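Local coordinates for protein alanine racemase (PDB 3E6E) that belongs to the alanine racemase family, joining a TIM-barrel domain to a strand-rich C-terminal domain in a two-subunit assembly, and binds the ligand DCS, at residues Arg7-His12 / Tyr286-Leu291; Leu230-Asn235 / Tyr241-Ala246; Pro245-Thr250 / Cys360-Arg365; Asn342-Val347 / Tyr356-Thr361. The protein carries 1 engineered substitution. All coordinates share one frame; numbering follows the deposited sequence.

Contact 1. Residues Arg7-His12 / Tyr286-Leu291; sequences RPTRLH and YADGWL. With DCS (D-[3-hydroxy-2-methyl-5-phosphonooxymethyl-pyridin-4-ylmethyl]-N,O-cycloserylamide), chain F.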
# COMPACT_ATOMS: atom_id res chain seq x y z
N ARG A 7 -2.12 9.56 15.35
CA ARG A 7 -3.02 10.14 14.37
C ARG A 7 -4.32 9.36 14.51
O ARG A 7 -4.32 8.14 14.45
CB ARG A 7 -2.45 9.96 12.97
CG ARG A 7 -3.40 10.41 11.87
CD ARG A 7 -2.83 10.13 10.48
NE ARG A 7 -2.62 8.71 10.25
CZ ARG A 7 -2.37 8.18 9.06
NH1 ARG A 7 -2.30 8.95 7.99
NH2 ARG A 7 -2.20 6.86 8.94
N PRO A 8 -5.44 10.05 14.72
CA PRO A 8 -6.72 9.36 14.87
C PRO A 8 -7.17 8.44 13.71
O PRO A 8 -8.23 7.80 13.80
CB PRO A 8 -7.70 10.50 15.13
CG PRO A 8 -7.09 11.65 14.38
CD PRO A 8 -5.63 11.52 14.73
N THR A 9 -6.40 8.36 12.63
CA THR A 9 -6.82 7.50 11.53
C THR A 9 -6.55 6.05 11.92
O THR A 9 -5.39 5.63 12.00
CB THR A 9 -6.07 7.82 10.24
OG1 THR A 9 -6.22 9.21 9.94
CG2 THR A 9 -6.63 7.01 9.08
N ARG A 10 -7.62 5.28 12.14
CA ARG A 10 -7.50 3.88 12.55
C ARG A 10 -8.24 2.86 11.69
O ARG A 10 -9.26 3.17 11.04
CB ARG A 10 -7.98 3.72 13.99
CG ARG A 10 -7.22 4.55 14.99
CD ARG A 10 -7.50 4.09 16.42
NE ARG A 10 -6.56 4.68 17.37
CZ ARG A 10 -5.25 4.81 17.14
NH1 ARG A 10 -4.73 4.42 15.99
NH2 ARG A 10 -4.47 5.35 18.06
N LEU A 11 -7.75 1.63 11.72
CA LEU A 11 -8.34 0.52 10.96
C LEU A 11 -8.85 -0.54 11.96
O LEU A 11 -8.08 -1.37 12.43
CB LEU A 11 -7.26 -0.06 10.03
CG LEU A 11 -7.56 -0.70 8.67
CD1 LEU A 11 -8.60 0.08 7.87
CD2 LEU A 11 -6.25 -0.78 7.90
N HIS A 12 -10.14 -0.50 12.31
CA HIS A 12 -10.72 -1.44 13.28
C HIS A 12 -11.07 -2.81 12.73
O HIS A 12 -11.90 -2.94 11.83
CB HIS A 12 -11.97 -0.86 13.93
CG HIS A 12 -11.70 0.35 14.77
ND1 HIS A 12 -11.69 1.63 14.25
CD2 HIS A 12 -11.37 0.47 16.08
CE1 HIS A 12 -11.37 2.49 15.21
NE2 HIS A 12 -11.17 1.81 16.33
N TYR A 286 -3.54 9.11 0.16
CA TYR A 286 -3.19 7.99 -0.67
C TYR A 286 -1.98 7.21 -0.21
O TYR A 286 -1.69 6.13 -0.72
CB TYR A 286 -3.05 8.41 -2.15
CG TYR A 286 -2.09 9.52 -2.45
CD1 TYR A 286 -0.71 9.29 -2.49
CD2 TYR A 286 -2.56 10.80 -2.82
CE1 TYR A 286 0.18 10.29 -2.89
CE2 TYR A 286 -1.69 11.81 -3.22
CZ TYR A 286 -0.32 11.55 -3.27
OH TYR A 286 0.54 12.51 -3.76
N ALA A 287 -1.28 7.75 0.78
CA ALA A 287 -0.11 7.07 1.31
C ALA A 287 -0.62 6.02 2.28
O ALA A 287 0.10 5.10 2.66
CB ALA A 287 0.78 8.06 2.04
N ASP A 288 -1.88 6.16 2.67
CA ASP A 288 -2.52 5.23 3.59
C ASP A 288 -3.21 4.16 2.77
O ASP A 288 -3.56 3.08 3.28
CB ASP A 288 -3.60 5.96 4.41
CG ASP A 288 -3.02 6.93 5.40
OD1 ASP A 288 -3.75 7.87 5.77
OD2 ASP A 288 -1.85 6.77 5.83
N GLY A 289 -3.42 4.48 1.49
CA GLY A 289 -4.10 3.57 0.58
C GLY A 289 -5.48 4.07 0.23
O GLY A 289 -6.32 3.32 -0.27
N TRP A 290 -5.73 5.35 0.51
CA TRP A 290 -7.01 6.00 0.20
C TRP A 290 -6.67 6.70 -1.11
O TRP A 290 -6.50 7.91 -1.16
CB TRP A 290 -7.35 7.00 1.31
CG TRP A 290 -8.75 7.52 1.30
CD1 TRP A 290 -9.14 8.79 0.99
CD2 TRP A 290 -9.95 6.79 1.59
NE1 TRP A 290 -10.51 8.90 1.08
CE2 TRP A 290 -11.04 7.68 1.44
CE3 TRP A 290 -10.22 5.46 1.96
CZ2 TRP A 290 -12.36 7.30 1.65
CZ3 TRP A 290 -11.54 5.08 2.17
CH2 TRP A 290 -12.60 6.00 2.01
N LEU A 291 -6.55 5.91 -2.17
CA LEU A 291 -6.17 6.37 -3.49
C LEU A 291 -6.89 7.59 -4.06
O LEU A 291 -8.10 7.77 -3.88
CB LEU A 291 -6.27 5.21 -4.49
CG LEU A 291 -5.49 3.93 -4.16
CD1 LEU A 291 -5.42 3.08 -5.42
CD2 LEU A 291 -4.08 4.24 -3.66
N1 DCS F . 4.87 21.17 1.97
C2 DCS F . 3.63 20.62 2.43
C2A DCS F . 2.77 21.37 3.45
C3 DCS F . 3.25 19.39 1.89
O3 DCS F . 2.09 18.80 2.27
C4 DCS F . 4.12 18.74 0.91
C4A DCS F . 3.72 17.42 0.34
C5 DCS F . 5.39 19.38 0.51
C6 DCS F . 5.71 20.58 1.06
C5A DCS F . 6.39 18.78 -0.51
O4P DCS F . 5.85 18.74 -1.86
P DCS F . 6.61 18.20 -3.18
O1P DCS F . 7.80 19.03 -3.38
O2P DCS F . 6.97 16.79 -2.97
O3P DCS F . 5.70 18.33 -4.30
N DCS F . 2.50 17.61 -0.53
CA DCS F . 1.95 16.51 -1.17
C DCS F . 0.86 15.73 -0.69
O DCS F . 0.18 15.94 0.47
ND DCS F . 0.62 14.78 -1.55
OG DCS F . 1.52 14.90 -2.60
CB DCS F . 2.33 15.95 -2.36
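Arg7 and Asp288 approach from opposite directions and meet in a buried salt bridge, while the segment that carries the aspartate also sends a tyrosine to the bound DCS. Tyr286 comes first along 286-291. Its OH gives a weak hydrogen bond, 2.8 Å, to OG of DCS, at the border with the second subunit, whose Tyr356 packs against the Tyr286 ring. Most other hydrogen bonds to this DCS come from the second subunit, with Tyr267 of the same chain as a further partner. Residues 286-288 have helical backbone angles, and Gly289 N returns weakly to Tyr286 O at 3.3 Å, so the chain turns tightly at the aspartate. Asp288 makes the contact. Its carboxylate stands 73° from the guanidinium plane of Arg7, which rules out the coplanar, two-pronged pairing of these groups. Arg7 NH2 donates to Asp288 OD2 at 3.1 Å; OD2 lies in the guanidinium plane but is met from 50° above its own carboxylate plane. Arg7 NH1 sits 2.9 Å from Asp288 OD1 and 3.1 Å from Asp288 OD2, both weak bonds. The arginine extends through its first two torsions and then bends at chi3 (62°), which turns the guanidinium toward the carboxylate; Thr9 CB, 3.5 Å above the guanidinium plane, covers part of one face. Asp288 OD1 also accepts from Gly285 N. One buried carboxylate is thus shared by Arg7 and Arg365, whose positive charges would be expected to keep it ionised and to hold both guanidinium groups in place.

Contact 2. Residues Leu230-Asn235 / Tyr241-Ala246; sequences LNPSGN and YALKPA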
# COMPACT_ATOMS: atom_id res chain seq x y z
N LEU A 230 -16.26 -10.74 2.96
CA LEU A 230 -16.41 -10.07 1.68
C LEU A 230 -16.83 -11.01 0.57
O LEU A 230 -16.19 -12.04 0.34
CB LEU A 230 -15.10 -9.38 1.33
CG LEU A 230 -14.62 -8.45 2.45
CD1 LEU A 230 -13.25 -7.90 2.12
CD2 LEU A 230 -15.63 -7.33 2.64
N ASN A 231 -17.91 -10.64 -0.11
CA ASN A 231 -18.45 -11.43 -1.20
C ASN A 231 -17.35 -11.70 -2.21
O ASN A 231 -16.96 -10.83 -2.97
CB ASN A 231 -19.58 -10.68 -1.88
CG ASN A 231 -20.21 -11.48 -2.97
OD1 ASN A 231 -19.51 -12.07 -3.80
ND2 ASN A 231 -21.53 -11.50 -3.00
N PRO A 232 -16.85 -12.94 -2.24
CA PRO A 232 -15.78 -13.31 -3.17
C PRO A 232 -16.05 -13.07 -4.64
O PRO A 232 -15.22 -13.42 -5.48
CB PRO A 232 -15.52 -14.78 -2.84
CG PRO A 232 -16.85 -15.26 -2.42
CD PRO A 232 -17.38 -14.14 -1.55
N SER A 233 -17.20 -12.49 -4.98
CA SER A 233 -17.49 -12.22 -6.38
C SER A 233 -17.90 -10.77 -6.59
O SER A 233 -18.49 -10.42 -7.62
CB SER A 233 -18.60 -13.13 -6.90
OG SER A 233 -19.88 -12.62 -6.58
N GLY A 234 -17.59 -9.92 -5.62
CA GLY A 234 -17.95 -8.53 -5.72
C GLY A 234 -19.43 -8.35 -5.45
O GLY A 234 -19.83 -8.13 -4.30
N ASN A 235 -20.24 -8.45 -6.50
CA ASN A 235 -21.69 -8.32 -6.39
C ASN A 235 -22.42 -9.12 -7.48
O ASN A 235 -23.59 -8.89 -7.76
CB ASN A 235 -22.09 -6.84 -6.46
CG ASN A 235 -22.96 -6.40 -5.27
OD1 ASN A 235 -23.22 -5.21 -5.07
ND2 ASN A 235 -23.41 -7.37 -4.48
N TYR A 241 -24.39 -17.90 2.55
CA TYR A 241 -24.65 -17.63 3.96
C TYR A 241 -24.17 -16.21 4.29
O TYR A 241 -23.31 -15.66 3.60
CB TYR A 241 -23.97 -18.68 4.85
CG TYR A 241 -22.47 -18.58 4.96
CD1 TYR A 241 -21.87 -17.75 5.90
CD2 TYR A 241 -21.63 -19.32 4.11
CE1 TYR A 241 -20.48 -17.66 6.00
CE2 TYR A 241 -20.25 -19.24 4.21
CZ TYR A 241 -19.68 -18.41 5.16
OH TYR A 241 -18.32 -18.32 5.26
N ALA A 242 -24.74 -15.63 5.34
CA ALA A 242 -24.43 -14.28 5.77
C ALA A 242 -22.97 -14.06 6.12
O ALA A 242 -22.50 -14.57 7.13
CB ALA A 242 -25.27 -13.92 6.96
N LEU A 243 -22.28 -13.30 5.28
CA LEU A 243 -20.87 -12.98 5.52
C LEU A 243 -20.88 -11.70 6.34
O LEU A 243 -21.67 -10.80 6.07
CB LEU A 243 -20.13 -12.75 4.20
CG LEU A 243 -19.90 -13.96 3.29
CD1 LEU A 243 -19.30 -13.51 1.96
CD2 LEU A 243 -18.96 -14.96 4.00
N LYS A 244 -20.03 -11.62 7.36
CA LYS A 244 -19.99 -10.43 8.21
C LYS A 244 -18.65 -9.72 8.07
O LYS A 244 -17.61 -10.23 8.50
CB LYS A 244 -20.21 -10.82 9.67
CG LYS A 244 -19.96 -9.69 10.67
CD LYS A 244 -19.94 -10.20 12.11
CE LYS A 244 -21.31 -10.63 12.60
NZ LYS A 244 -22.19 -9.46 12.86
N PRO A 245 -18.66 -8.54 7.45
CA PRO A 245 -17.43 -7.77 7.26
C PRO A 245 -16.64 -7.63 8.55
O PRO A 245 -17.19 -7.31 9.60
CB PRO A 245 -17.95 -6.43 6.74
CG PRO A 245 -19.16 -6.85 5.94
CD PRO A 245 -19.82 -7.82 6.89
N ALA A 246 -15.34 -7.90 8.48
CA ALA A 246 -14.48 -7.82 9.65
C ALA A 246 -13.65 -6.54 9.68
O ALA A 246 -13.17 -6.13 10.73
CB ALA A 246 -13.56 -9.02 9.69
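Leu243 pushes one methyl, CD1, against the backbone where Leu230 passes into Asn231. CD1 is 3.8 Å from Leu230 C and equally 3.8 Å from Asn231 N, so it rests on the peptide link itself, and at 4.1 Å it also meets CD of Pro232, whose ring it approaches at a slant. With chi1 at -70°, CG of Leu243 stands beside its own backbone N, and from there the branch extends to the opposing loop. This is the tight part. Pro232 is buried, packed on Leu211 and Trp212 of helix 207-212, with its side chain about 5 Å from a bound DCS. Toward the exposed Pro245 the fit is looser: CB of Leu230 points away from 241-246, yet the side chain curls back so that CD2 is 4.8 Å from Pro245 CB; Leu344 also packs on it. Past Pro232 the loop is braced internally, Ser233 OG donating to Asn231 OD1 at 2.9 Å with the donor tilted 25° from the carbonyl plane. Asn231 ND2 bonds to Leu237 O, and Asn231 O pairs with His355 NE2. No hydrogen bond joins 230-235 to 241-246; the two loop segments meet by van der Waals contact around one leucine, while polar groups of Asn231 are satisfied elsewhere.

Contact 3. Residues Pro245-Thr250 / Cys360-Arg365; sequences PALRLT and CTFSQR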
# COMPACT_ATOMS: atom_id res chain seq x y z
N PRO A 245 -18.66 -8.54 7.45
CA PRO A 245 -17.43 -7.77 7.26
C PRO A 245 -16.64 -7.63 8.55
O PRO A 245 -17.19 -7.31 9.60
CB PRO A 245 -17.95 -6.43 6.74
CG PRO A 245 -19.16 -6.85 5.94
CD PRO A 245 -19.82 -7.82 6.89
N ALA A 246 -15.34 -7.90 8.48
CA ALA A 246 -14.48 -7.82 9.65
C ALA A 246 -13.65 -6.54 9.68
O ALA A 246 -13.17 -6.13 10.73
CB ALA A 246 -13.56 -9.02 9.69
N LEU A 247 -13.49 -5.93 8.51
CA LEU A 247 -12.71 -4.70 8.35
C LEU A 247 -13.57 -3.48 8.61
O LEU A 247 -14.77 -3.50 8.33
CB LEU A 247 -12.17 -4.64 6.92
CG LEU A 247 -11.01 -3.74 6.50
CD1 LEU A 247 -11.18 -2.35 7.09
CD2 LEU A 247 -9.71 -4.35 6.93
N ARG A 248 -12.95 -2.42 9.13
CA ARG A 248 -13.62 -1.16 9.44
C ARG A 248 -12.56 -0.05 9.42
O ARG A 248 -11.44 -0.24 9.90
CB ARG A 248 -14.28 -1.24 10.81
CG ARG A 248 -15.50 -0.39 10.95
CD ARG A 248 -16.24 -0.70 12.24
NE ARG A 248 -17.40 0.18 12.37
CZ ARG A 248 -17.34 1.50 12.59
NH1 ARG A 248 -16.17 2.10 12.73
NH2 ARG A 248 -18.45 2.21 12.62
N LEU A 249 -12.90 1.10 8.86
CA LEU A 249 -11.93 2.19 8.77
C LEU A 249 -12.49 3.53 9.21
O LEU A 249 -13.50 4.01 8.68
CB LEU A 249 -11.43 2.30 7.34
CG LEU A 249 -10.53 3.46 6.96
CD1 LEU A 249 -9.16 3.35 7.65
CD2 LEU A 249 -10.35 3.43 5.46
N THR A 250 -11.82 4.16 10.18
CA THR A 250 -12.26 5.46 10.69
C THR A 250 -11.12 6.45 10.82
O THR A 250 -9.94 6.12 10.68
CB THR A 250 -12.88 5.34 12.10
OG1 THR A 250 -11.98 4.60 12.95
CG2 THR A 250 -14.25 4.66 12.06
N CYS A 360 -5.64 -4.98 0.73
CA CYS A 360 -4.19 -5.16 0.75
C CYS A 360 -3.44 -3.85 0.51
O CYS A 360 -2.22 -3.78 0.70
CB CYS A 360 -3.75 -6.17 -0.31
SG CYS A 360 -4.55 -7.78 -0.22
N THR A 361 -4.15 -2.82 0.09
CA THR A 361 -3.48 -1.56 -0.19
C THR A 361 -3.35 -0.70 1.06
O THR A 361 -2.40 0.07 1.17
CB THR A 361 -4.16 -0.78 -1.34
OG1 THR A 361 -4.02 -1.51 -2.57
CG2 THR A 361 -3.50 0.58 -1.52
N PHE A 362 -4.28 -0.84 2.00
CA PHE A 362 -4.20 -0.08 3.25
C PHE A 362 -2.78 -0.26 3.80
O PHE A 362 -2.34 -1.38 4.04
CB PHE A 362 -5.25 -0.58 4.25
CG PHE A 362 -6.66 -0.19 3.89
CD1 PHE A 362 -7.73 -1.04 4.18
CD2 PHE A 362 -6.93 1.00 3.23
CE1 PHE A 362 -9.03 -0.70 3.82
CE2 PHE A 362 -8.23 1.35 2.86
CZ PHE A 362 -9.29 0.49 3.16
N SER A 363 -2.08 0.86 3.97
CA SER A 363 -0.70 0.87 4.44
C SER A 363 -0.42 0.37 5.85
O SER A 363 -1.33 0.25 6.67
CB SER A 363 -0.14 2.29 4.30
OG SER A 363 1.21 2.35 4.74
N GLN A 364 0.84 0.08 6.12
CA GLN A 364 1.28 -0.41 7.42
C GLN A 364 1.11 0.69 8.45
O GLN A 364 0.77 0.43 9.61
CB GLN A 364 2.77 -0.80 7.36
CG GLN A 364 3.35 -1.31 8.70
CD GLN A 364 4.83 -0.96 8.92
OE1 GLN A 364 5.63 -0.92 7.98
NE2 GLN A 364 5.19 -0.74 10.18
N ARG A 365 1.35 1.93 8.02
CA ARG A 365 1.25 3.09 8.90
C ARG A 365 -0.09 3.24 9.59
O ARG A 365 -0.19 3.94 10.61
CB ARG A 365 1.60 4.37 8.14
CG ARG A 365 1.08 4.46 6.71
CD ARG A 365 1.56 5.75 6.03
NE ARG A 365 0.59 6.82 6.20
CZ ARG A 365 0.89 8.11 6.18
NH1 ARG A 365 2.14 8.51 6.02
NH2 ARG A 365 -0.08 9.01 6.33
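The carbonyl O of Phe362 is hydrogen-bonded to NH2 of Arg368, a polar tether on the very residue whose ring crosses to Leu249 and Leu247. The ring carries the whole contact. Leu249 CD2 lies 3.9 Å from Phe362 CZ and the same 3.9 Å from CE2, astride that ring bond, and Leu247 CD1 sits 4.2 Å from Phe362 CE1, farther round the rim on the same side of the ring. Both leucines approach obliquely, neither clearly over a face nor at an edge. Phe362 and Leu249 come from opposite directions, their CA atoms 9.8 Å apart, so the side chains span the gap. Leu249 holds CG anti to its own N (chi1 173°), which lays CD2 against the ring. Leu11 of strand 10-12 touches both leucines and the phenylalanine, closing a buried apolar cluster, while the backbone of Leu249 is bonded to Leu333 and Val334. No hydrogen bond crosses between the segments: here the contact is apolar, Phe362 packing the chain after helix 355-361 on the leucines at the start of strand 249-259, while Arg365, after it, pairs with Glu70 of the second subunit and with Asp315 of a ligand pocket, besides Asp288.

Contact 4. Residues Asn342-Val347 / Tyr356-Thr361; sequences NTLQMV and YEVACT. With DCS (D-[3-hydroxy-2-methyl-5-phosphonooxymethyl-pyridin-4-ylmethyl]-N,O-cycloserylamide), chain D.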
# COMPACT_ATOMS: atom_id res chain seq x y z
N ASN A 342 -20.74 2.34 4.44
CA ASN A 342 -19.70 2.37 3.44
C ASN A 342 -19.05 1.01 3.60
O ASN A 342 -18.63 0.62 4.69
CB ASN A 342 -18.70 3.49 3.70
CG ASN A 342 -18.99 4.69 2.86
OD1 ASN A 342 -19.82 4.62 1.96
ND2 ASN A 342 -18.31 5.80 3.12
N THR A 343 -19.04 0.27 2.50
CA THR A 343 -18.51 -1.09 2.47
C THR A 343 -17.27 -1.13 1.60
O THR A 343 -17.07 -0.27 0.75
CB THR A 343 -19.50 -2.04 1.84
OG1 THR A 343 -19.53 -1.80 0.42
CG2 THR A 343 -20.89 -1.80 2.41
N LEU A 344 -16.44 -2.13 1.80
CA LEU A 344 -15.25 -2.25 0.99
C LEU A 344 -15.65 -2.33 -0.50
O LEU A 344 -15.00 -1.73 -1.36
CB LEU A 344 -14.47 -3.50 1.39
CG LEU A 344 -13.03 -3.26 1.81
CD1 LEU A 344 -12.99 -2.35 3.03
CD2 LEU A 344 -12.38 -4.60 2.11
N GLN A 345 -16.72 -3.06 -0.80
CA GLN A 345 -17.17 -3.20 -2.18
C GLN A 345 -17.36 -1.84 -2.82
O GLN A 345 -16.86 -1.59 -3.91
CB GLN A 345 -18.48 -3.97 -2.26
CG GLN A 345 -18.35 -5.33 -2.92
CD GLN A 345 -17.81 -5.25 -4.33
OE1 GLN A 345 -18.46 -4.71 -5.22
NE2 GLN A 345 -16.62 -5.80 -4.53
N MET A 346 -18.10 -0.98 -2.12
CA MET A 346 -18.36 0.37 -2.61
C MET A 346 -17.03 1.04 -2.92
O MET A 346 -16.86 1.66 -3.97
CB MET A 346 -19.13 1.15 -1.56
CG MET A 346 -20.58 0.77 -1.49
SD MET A 346 -21.33 1.23 0.07
CE MET A 346 -21.50 3.02 -0.16
N VAL A 347 -16.07 0.88 -2.00
CA VAL A 347 -14.75 1.46 -2.20
C VAL A 347 -14.11 0.85 -3.45
O VAL A 347 -13.48 1.56 -4.25
CB VAL A 347 -13.84 1.19 -1.01
CG1 VAL A 347 -12.44 1.70 -1.30
CG2 VAL A 347 -14.40 1.85 0.23
N TYR A 356 -10.50 -7.07 -2.81
CA TYR A 356 -9.28 -7.80 -2.48
C TYR A 356 -8.10 -6.82 -2.41
O TYR A 356 -7.23 -6.93 -1.52
CB TYR A 356 -8.92 -8.83 -3.55
CG TYR A 356 -9.62 -10.17 -3.49
CD1 TYR A 356 -10.94 -10.31 -3.92
CD2 TYR A 356 -8.94 -11.32 -3.09
CE1 TYR A 356 -11.56 -11.57 -3.97
CE2 TYR A 356 -9.54 -12.57 -3.14
CZ TYR A 356 -10.84 -12.69 -3.59
OH TYR A 356 -11.43 -13.93 -3.67
N GLU A 357 -8.07 -5.90 -3.37
CA GLU A 357 -7.00 -4.90 -3.50
C GLU A 357 -7.10 -3.69 -2.58
O GLU A 357 -6.09 -3.10 -2.21
CB GLU A 357 -6.93 -4.41 -4.95
CG GLU A 357 -5.80 -3.42 -5.25
CD GLU A 357 -5.76 -3.03 -6.72
OE1 GLU A 357 -6.73 -2.40 -7.19
OE2 GLU A 357 -4.77 -3.36 -7.40
N VAL A 358 -8.32 -3.30 -2.23
CA VAL A 358 -8.45 -2.15 -1.36
C VAL A 358 -7.87 -2.55 -0.01
O VAL A 358 -7.11 -1.81 0.59
CB VAL A 358 -9.94 -1.73 -1.19
CG1 VAL A 358 -10.06 -0.59 -0.17
CG2 VAL A 358 -10.50 -1.31 -2.55
N ALA A 359 -8.23 -3.75 0.42
CA ALA A 359 -7.78 -4.30 1.68
C ALA A 359 -6.26 -4.45 1.78
O ALA A 359 -5.66 -4.08 2.79
CB ALA A 359 -8.45 -5.64 1.92
N CYS A 360 -5.64 -4.98 0.73
CA CYS A 360 -4.19 -5.16 0.75
C CYS A 360 -3.44 -3.85 0.51
O CYS A 360 -2.22 -3.78 0.70
CB CYS A 360 -3.75 -6.17 -0.31
SG CYS A 360 -4.55 -7.78 -0.22
N THR A 361 -4.15 -2.82 0.09
CA THR A 361 -3.48 -1.56 -0.19
C THR A 361 -3.35 -0.70 1.06
O THR A 361 -2.40 0.07 1.17
CB THR A 361 -4.16 -0.78 -1.34
OG1 THR A 361 -4.02 -1.51 -2.57
CG2 THR A 361 -3.50 0.58 -1.52
N1 DCS D . -5.69 -20.89 -2.93
C2 DCS D . -4.66 -20.32 -3.74
C2A DCS D . -3.67 -21.20 -4.48
C3 DCS D . -4.60 -18.93 -3.83
O3 DCS D . -3.66 -18.31 -4.57
C4 DCS D . -5.58 -18.14 -3.09
C4A DCS D . -5.54 -16.63 -3.19
C5 DCS D . -6.60 -18.83 -2.29
C6 DCS D . -6.62 -20.17 -2.23
C5A DCS D . -7.66 -18.10 -1.50
O4P DCS D . -8.54 -17.44 -2.42
P DCS D . -9.80 -16.56 -2.01
O1P DCS D . -10.71 -17.44 -1.30
O2P DCS D . -9.35 -15.44 -1.19
O3P DCS D . -10.42 -16.09 -3.25
N DCS D . -5.67 -16.18 -4.63
CA DCS D . -5.66 -14.82 -4.97
C DCS D . -4.56 -14.13 -5.57
O DCS D . -3.34 -14.66 -5.87
ND DCS D . -4.92 -12.89 -5.78
OG DCS D . -6.22 -12.73 -5.35
CB DCS D . -6.66 -13.90 -4.85
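Leu344 and Val358 bring their CA atoms to 7.2 Å, where the first turn of helix 344-351 meets helix 355-361. Val358 is the centre of the packing. Its CG1 lies 3.5 Å from Val347 CG1, and its CG2 is 3.8 Å from that same Val347 methyl, so one methyl of Val347 sits against both branches of Val358. Each valine has CG1 anti to its backbone N (chi1 175° in both), and the two side chains cross at a slant. One turn back, Leu344 CG stands 4.5 Å from Val358 CG1, while Leu344 CD2 reaches Ala359 CB at 4.1 Å. No hydrogen bond passes between the segments; some polar groups are met within each, and Glu357 reaches Arg292 of the second subunit. Thr343 is the N-cap of helix 344-351: Met346 N donates to Thr343 OG1 at 3.0 Å, almost straight at 172°, and the weak return from Thr343 N to the Met346 sulfur completes a capping box. In the other helix Thr361 OG1 gives its proton to Glu357 O at 2.6 Å. Tyr356 directs its CB away from 342-347, and its OH donates to the phosphate oxygen O3P of DCS; that oxygen lies at the edge of the tyrosine ring, in its plane. The modelled separation is very short, and its exact value is doubtful. Arg139, Arg222, Ser207 and Val225 also bond this ligand, as does Tyr267 of the second subunit. An apolar helix-helix pair of the C-terminal domain therefore carries a phosphate-binding tyrosine into a ligand site built at the subunit interface.

From the N terminus, 7-12 opens contact 1, whose long loop ends only at 286-291. Contact 2 forms and closes wholly within that loop, and its second segment overlaps the start of contact 3, sharing Pro245 and Ala246. Contacts 1 and 3 cross, since 245-250 precedes 286-291 while 360-365 follows it. Contact 4 comes after contact 1 in series and ends on the stretch where contact 3 also ends, with Cys360 and Thr361 common to both. In space, contacts 1 and 3 reach one sheet through the neighbouring strands 10-12 and 249-259, contact 4 joins them to two helices, and contact 2 links those helices to the loop following strand 220-223 of the barrel.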